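Local coordinates for protein putative glycosylhydrolase (Parabacteroides distasonis, PDB 3S5Q) that is a putative glycosyl hydrolase with a concanavalin A-like fold, assigned to the 3-keto-disaccharide hydrolase family, probably acting on carbohydrate substrates, at residues E60-T74 against S202-L214. Residues are numbered along the deposited sequence; the frame is centred on the assembly and turned at random.
With EDO (1,2-ethanediol), chain I.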
loop_
_atom_site.group_PDB
_atom_site.type_symbol
_atom_site.label_atom_id
_atom_site.label_comp_id
_atom_site.label_asym_id
_atom_site.label_seq_id
_atom_site.Cartn_x
_atom_site.Cartn_y
_atom_site.Cartn_z
ATOM N N GLU A 60 9.852 10.758 -3.809
ATOM C CA GLU A 60 9.033 11.107 -4.971
ATOM C C GLU A 60 9.558 10.330 -6.208
ATOM O O GLU A 60 10.679 9.830 -6.204
ATOM C CB GLU A 60 9.085 12.614 -5.238
ATOM C CG GLU A 60 10.462 13.118 -5.496
ATOM C CD GLU A 60 10.504 14.616 -5.737
ATOM O OE1 GLU A 60 9.404 15.194 -5.975
ATOM O OE2 GLU A 60 11.648 15.174 -5.741
ATOM N N ASN A 61 8.737 10.203 -7.236
ATOM C CA ASN A 61 9.152 9.601 -8.492
ATOM C C ASN A 61 9.810 8.248 -8.289
ATOM O O ASN A 61 11.001 8.067 -8.546
ATOM C CB ASN A 61 10.056 10.587 -9.226
ATOM C CG ASN A 61 9.327 11.829 -9.587
ATOM O OD1 ASN A 61 8.176 11.759 -10.047
ATOM N ND2 ASN A 61 9.965 12.999 -9.380
ATOM N N PHE A 62 9.027 7.324 -7.746
ATOM C CA PHE A 62 9.521 5.984 -7.342
ATOM C C PHE A 62 8.573 4.862 -7.717
ATOM O O PHE A 62 7.397 5.084 -8.080
ATOM C CB PHE A 62 9.786 5.898 -5.803
ATOM C CG PHE A 62 8.551 6.132 -4.956
ATOM C CD1 PHE A 62 7.708 5.082 -4.627
ATOM C CD2 PHE A 62 8.239 7.400 -4.475
ATOM C CE1 PHE A 62 6.564 5.287 -3.901
ATOM C CE2 PHE A 62 7.091 7.631 -3.710
ATOM C CZ PHE A 62 6.245 6.555 -3.409
ATOM N N ILE A 63 9.115 3.655 -7.641
ATOM C CA ILE A 63 8.341 2.425 -7.745
ATOM C C ILE A 63 8.628 1.613 -6.488
ATOM O O ILE A 63 9.781 1.279 -6.193
ATOM C CB ILE A 63 8.683 1.556 -8.981
ATOM C CG1 ILE A 63 8.616 2.380 -10.274
ATOM C CG2 ILE A 63 7.704 0.366 -9.047
ATOM C CD1 ILE A 63 9.322 1.711 -11.512
ATOM N N LEU A 64 7.562 1.338 -5.766
ATOM C CA LEU A 64 7.598 0.581 -4.525
ATOM C C LEU A 64 6.999 -0.790 -4.840
ATOM O O LEU A 64 5.838 -0.912 -5.316
ATOM C CB LEU A 64 6.836 1.327 -3.433
ATOM C CG LEU A 64 6.779 0.704 -2.020
ATOM C CD1 LEU A 64 8.098 0.664 -1.293
ATOM C CD2 LEU A 64 5.765 1.460 -1.203
ATOM N N ASP A 65 7.812 -1.816 -4.606
ATOM C CA ASP A 65 7.475 -3.217 -4.943
ATOM C C ASP A 65 7.548 -4.009 -3.646
ATOM O O ASP A 65 8.584 -4.057 -3.004
ATOM C CB ASP A 65 8.488 -3.710 -5.990
ATOM C CG ASP A 65 8.147 -5.084 -6.593
ATOM O OD1 ASP A 65 7.696 -5.974 -5.866
ATOM O OD2 ASP A 65 8.390 -5.278 -7.817
ATOM N N LEU A 66 6.416 -4.563 -3.210
ATOM C CA LEU A 66 6.384 -5.286 -1.972
ATOM C C LEU A 66 5.534 -6.511 -2.084
ATOM O O LEU A 66 4.723 -6.615 -2.988
ATOM C CB LEU A 66 5.807 -4.409 -0.866
ATOM C CG LEU A 66 4.354 -3.969 -1.166
ATOM C CD1 LEU A 66 3.472 -4.285 -0.011
ATOM C CD2 LEU A 66 4.331 -2.476 -1.583
ATOM N N GLU A 67 5.697 -7.401 -1.117
ATOM C CA GLU A 67 4.803 -8.517 -0.942
ATOM C C GLU A 67 4.079 -8.409 0.381
ATOM O O GLU A 67 4.614 -7.868 1.352
ATOM C CB GLU A 67 5.568 -9.827 -1.024
ATOM C CG GLU A 67 6.322 -9.973 -2.331
ATOM C CD GLU A 67 6.690 -11.418 -2.673
ATOM O OE1 GLU A 67 6.438 -12.304 -1.832
ATOM O OE2 GLU A 67 7.258 -11.631 -3.780
ATOM N N PHE A 68 2.831 -8.843 0.406
ATOM C CA PHE A 68 2.079 -8.874 1.657
ATOM C C PHE A 68 1.237 -10.108 1.685
ATOM O O PHE A 68 0.853 -10.608 0.644
ATOM C CB PHE A 68 1.204 -7.612 1.843
ATOM C CG PHE A 68 0.048 -7.491 0.875
ATOM C CD1 PHE A 68 -1.173 -8.114 1.136
ATOM C CD2 PHE A 68 0.164 -6.710 -0.296
ATOM C CE1 PHE A 68 -2.212 -8.018 0.235
ATOM C CE2 PHE A 68 -0.877 -6.602 -1.190
ATOM C CZ PHE A 68 -2.084 -7.247 -0.908
ATOM N N LYS A 69 0.989 -10.614 2.888
ATOM C CA LYS A 69 0.162 -11.789 3.116
ATOM C C LYS A 69 -0.942 -11.362 4.083
ATOM O O LYS A 69 -0.680 -10.637 5.051
ATOM C CB LYS A 69 0.995 -12.912 3.737
ATOM C CG LYS A 69 0.195 -14.159 4.087
ATOM C CD LYS A 69 1.034 -15.184 4.794
ATOM C CE LYS A 69 1.883 -15.996 3.839
ATOM N NZ LYS A 69 2.215 -17.318 4.408
ATOM N N THR A 70 -2.173 -11.780 3.817
ATOM C CA THR A 70 -3.300 -11.448 4.686
ATOM C C THR A 70 -3.671 -12.664 5.528
ATOM O O THR A 70 -3.254 -13.787 5.254
ATOM C CB THR A 70 -4.585 -10.989 3.880
ATOM O OG1 THR A 70 -5.114 -12.110 3.163
ATOM C CG2 THR A 70 -4.287 -9.868 2.918
ATOM N N ASP A 71 -4.443 -12.411 6.569
ATOM C CA ASP A 71 -5.260 -13.455 7.234
ATOM C C ASP A 71 -6.715 -13.044 7.053
ATOM O O ASP A 71 -7.015 -11.998 6.452
ATOM C CB ASP A 71 -4.914 -13.576 8.722
ATOM C CG ASP A 71 -5.362 -14.921 9.345
ATOM O OD1 ASP A 71 -6.143 -15.714 8.721
ATOM O OD2 ASP A 71 -4.951 -15.167 10.492
ATOM N N VAL A 72 -7.633 -13.867 7.537
ATOM C CA VAL A 72 -9.048 -13.530 7.469
ATOM C C VAL A 72 -9.318 -12.093 7.958
ATOM O O VAL A 72 -9.013 -11.723 9.099
ATOM C CB VAL A 72 -9.906 -14.586 8.224
ATOM C CG1 VAL A 72 -9.590 -14.604 9.751
ATOM C CG2 VAL A 72 -11.377 -14.366 7.946
ATOM N N ASN A 73 -9.878 -11.286 7.065
ATOM C CA ASN A 73 -10.277 -9.907 7.346
ATOM C C ASN A 73 -9.134 -8.945 7.729
ATOM O O ASN A 73 -9.358 -7.953 8.412
ATOM C CB ASN A 73 -11.380 -9.877 8.419
ATOM C CG ASN A 73 -12.305 -8.679 8.280
ATOM O OD1 ASN A 73 -12.146 -7.860 7.370
ATOM N ND2 ASN A 73 -13.281 -8.563 9.189
ATOM N N THR A 74 -7.904 -9.219 7.300
ATOM C CA THR A 74 -6.846 -8.197 7.419
ATOM C C THR A 74 -7.276 -6.868 6.844
ATOM O O THR A 74 -7.969 -6.809 5.835
ATOM C CB THR A 74 -5.575 -8.585 6.670
ATOM O OG1 THR A 74 -5.031 -9.760 7.270
ATOM C CG2 THR A 74 -4.542 -7.426 6.694
ATOM N N SER A 202 -7.064 -8.928 12.827
ATOM C CA SER A 202 -6.216 -9.905 12.150
ATOM C C SER A 202 -4.926 -9.288 11.604
ATOM O O SER A 202 -4.811 -8.066 11.300
ATOM C CB SER A 202 -6.982 -10.599 11.033
ATOM O OG SER A 202 -7.688 -9.624 10.295
ATOM N N ASN A 203 -3.963 -10.185 11.460
ATOM C CA ASN A 203 -2.592 -9.806 11.219
ATOM C C ASN A 203 -2.256 -9.522 9.766
ATOM O O ASN A 203 -2.867 -10.071 8.860
ATOM C CB ASN A 203 -1.680 -10.885 11.762
ATOM C CG ASN A 203 -1.663 -10.898 13.260
ATOM O OD1 ASN A 203 -1.560 -9.849 13.925
ATOM N ND2 ASN A 203 -1.803 -12.078 13.812
ATOM N N ILE A 204 -1.263 -8.659 9.584
ATOM C CA ILE A 204 -0.704 -8.343 8.274
ATOM C C ILE A 204 0.785 -8.699 8.307
ATOM O O ILE A 204 1.442 -8.401 9.289
ATOM C CB ILE A 204 -0.913 -6.804 7.895
ATOM C CG1 ILE A 204 -0.404 -6.509 6.502
ATOM C CG2 ILE A 204 -0.232 -5.818 8.897
ATOM C CD1 ILE A 204 -1.110 -7.218 5.401
ATOM N N TRP A 205 1.306 -9.319 7.242
ATOM C CA TRP A 205 2.757 -9.589 7.124
ATOM C C TRP A 205 3.261 -8.983 5.826
ATOM O O TRP A 205 2.577 -9.079 4.802
ATOM C CB TRP A 205 3.066 -11.100 7.144
ATOM C CG TRP A 205 2.614 -11.801 8.375
ATOM C CD1 TRP A 205 3.351 -12.021 9.504
ATOM C CD2 TRP A 205 1.326 -12.389 8.611
ATOM N NE1 TRP A 205 2.597 -12.679 10.435
ATOM C CE2 TRP A 205 1.351 -12.931 9.915
ATOM C CE3 TRP A 205 0.152 -12.505 7.854
ATOM C CZ2 TRP A 205 0.245 -13.608 10.481
ATOM C CZ3 TRP A 205 -0.964 -13.200 8.426
ATOM C CH2 TRP A 205 -0.893 -13.728 9.722
ATOM N N PHE A 206 4.448 -8.382 5.868
ATOM C CA PHE A 206 5.108 -7.833 4.660
ATOM C C PHE A 206 6.471 -8.495 4.466
ATOM O O PHE A 206 7.093 -8.938 5.441
ATOM C CB PHE A 206 5.355 -6.334 4.808
ATOM C CG PHE A 206 4.116 -5.516 4.906
ATOM C CD1 PHE A 206 3.533 -5.227 6.153
ATOM C CD2 PHE A 206 3.530 -4.986 3.759
ATOM C CE1 PHE A 206 2.366 -4.408 6.238
ATOM C CE2 PHE A 206 2.378 -4.171 3.842
ATOM C CZ PHE A 206 1.807 -3.879 5.061
ATOM N N ARG A 207 6.914 -8.571 3.208
ATOM C CA ARG A 207 8.289 -8.937 2.909
ATOM C C ARG A 207 8.755 -8.376 1.569
ATOM O O ARG A 207 7.950 -7.899 0.728
ATOM C CB ARG A 207 8.501 -10.451 2.942
ATOM C CG ARG A 207 8.009 -11.184 1.685
ATOM C CD ARG A 207 8.039 -12.717 1.857
ATOM N NE ARG A 207 7.656 -13.355 0.595
ATOM C CZ ARG A 207 7.803 -14.636 0.295
ATOM N NH1 ARG A 207 8.348 -15.494 1.154
ATOM N NH2 ARG A 207 7.387 -15.060 -0.880
ATOM N N ASN A 208 10.077 -8.448 1.388
ATOM C CA ASN A 208 10.719 -7.997 0.154
ATOM C C ASN A 208 10.242 -6.621 -0.348
ATOM O O ASN A 208 9.925 -6.447 -1.533
ATOM C CB ASN A 208 10.577 -9.033 -0.977
ATOM C CG ASN A 208 11.710 -8.892 -2.009
ATOM O OD1 ASN A 208 12.753 -8.309 -1.705
ATOM N ND2 ASN A 208 11.520 -9.439 -3.196
ATOM N N ILE A 209 10.200 -5.662 0.565
ATOM C CA ILE A 209 9.786 -4.288 0.249
ATOM C C ILE A 209 10.982 -3.546 -0.324
ATOM O O ILE A 209 11.959 -3.312 0.380
ATOM C CB ILE A 209 9.275 -3.479 1.488
ATOM C CG1 ILE A 209 8.168 -4.227 2.258
ATOM C CG2 ILE A 209 8.766 -2.083 1.036
ATOM C CD1 ILE A 209 7.962 -3.747 3.701
ATOM N N GLN A 210 10.874 -3.143 -1.581
ATOM C CA GLN A 210 11.999 -2.612 -2.319
ATOM C C GLN A 210 11.573 -1.334 -3.070
ATOM O O GLN A 210 10.407 -1.160 -3.398
ATOM C CB GLN A 210 12.461 -3.664 -3.335
ATOM C CG GLN A 210 12.916 -4.989 -2.712
ATOM C CD GLN A 210 14.254 -5.375 -3.206
ATOM O OE1 GLN A 210 15.060 -4.501 -3.472
ATOM N NE2 GLN A 210 14.515 -6.667 -3.338
ATOM N N LEU A 211 12.520 -0.454 -3.341
ATOM C CA LEU A 211 12.166 0.801 -3.975
ATOM C C LEU A 211 13.181 1.155 -5.041
ATOM O O LEU A 211 14.414 1.057 -4.808
ATOM C CB LEU A 211 12.049 1.939 -2.934
ATOM C CG LEU A 211 11.627 3.335 -3.453
ATOM C CD1 LEU A 211 10.849 4.117 -2.411
ATOM C CD2 LEU A 211 12.933 4.168 -3.935
ATOM N N LYS A 212 12.630 1.569 -6.188
ATOM C CA LYS A 212 13.395 2.019 -7.327
ATOM C C LYS A 212 13.172 3.519 -7.442
ATOM O O LYS A 212 12.056 3.978 -7.567
ATOM C CB LYS A 212 12.951 1.271 -8.600
ATOM C CG LYS A 212 13.408 1.870 -9.968
ATOM C CD LYS A 212 14.933 1.996 -10.131
ATOM C CE LYS A 212 15.340 2.659 -11.443
ATOM N NZ LYS A 212 16.800 2.945 -11.565
ATOM N N GLN A 213 14.274 4.264 -7.378
ATOM C CA GLN A 213 14.241 5.689 -7.528
ATOM C C GLN A 213 14.324 6.024 -9.023
ATOM O O GLN A 213 15.326 5.777 -9.681
ATOM C CB GLN A 213 15.382 6.342 -6.754
ATOM C CG GLN A 213 15.399 7.878 -6.880
ATOM C CD GLN A 213 14.149 8.523 -6.348
ATOM O OE1 GLN A 213 13.888 8.475 -5.138
ATOM N NE2 GLN A 213 13.366 9.151 -7.239
ATOM N N LEU A 214 13.263 6.603 -9.551
ATOM C CA LEU A 214 13.248 7.018 -10.941
ATOM C C LEU A 214 13.769 8.458 -11.067
ATOM O O LEU A 214 14.102 9.152 -10.075
ATOM C CB LEU A 214 11.843 6.964 -11.506
ATOM C CG LEU A 214 11.119 5.634 -11.526
ATOM C CD1 LEU A 214 9.686 5.887 -12.054
ATOM C CD2 LEU A 214 11.927 4.573 -12.327
ATOM O OXT LEU A 214 13.798 8.950 -12.202
HETATM C C1 EDO I . 12.390 -5.687 3.192
HETATM O O1 EDO I . 11.034 -6.029 3.510
HETATM C C2 EDO I . 12.763 -4.415 3.942
HETATM O O2 EDO I . 12.696 -3.264 3.076
HETATM O O HOH W 1 12.790 10.629 -3.970
HETATM O O HOH W 2 8.376 -7.312 -3.764
HETATM O O HOH W 3 9.055 -9.932 -4.518
HETATM O O HOH W 4 -4.669 -12.693 11.758
#
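Glu-67 and Arg-207 form a salt bridge across antiparallel strands 62-70 and 204-213. The extended arginine comes edge-on, Arg-207 NE (2.9 Å) and NH2 (3.1 Å) both donating hydrogen bonds to Glu-67 OE1. The oxygen sits in the guanidinium plane, but the carboxylate is turned 48° from it, and NE approaches from above the carboxylate. Glu-67 OE2 is water-bridged to Asn-208 ND2, and Trp-135 adds a cation-pi contact to Arg-207. Between Asp-65 and Glu-67 the register slips by one, a beta bulge in which Asn-208 and Ile-209 lie opposite Leu-66; an ethanediol, probably from the crystallisation liquor, hydrogen-bonds to Ile-209 N and O. The Trp-205 ring edge (CE3, CZ3) meets Lys-69 O and Asp-71 CB, with Asn-203 CB over one face. On the face bearing Leu-64 and Phe-68, Leu-66 CD1 meets the edge of the Phe-206 ring at CD2 (3.8 Å), and Leu-64 CD1 lies alongside Ile-209 CG2 (3.7 Å). Phe-62 CB packs 3.9 Å from Leu-211 CG; with CG between backbone N and carbonyl carbon (chi1 61°), the ring leads away from strand 204-213. At one end Ser-202 OG donates to Val-72 O (2.8 Å) in the type II turn 71-74; at the other, Gln-213 NE2 donates to Glu-60 O (3.0 Å). Ile-193 and Leu-195 of the second sheet cover the apolar face, as in a concanavalin A-like beta sandwich.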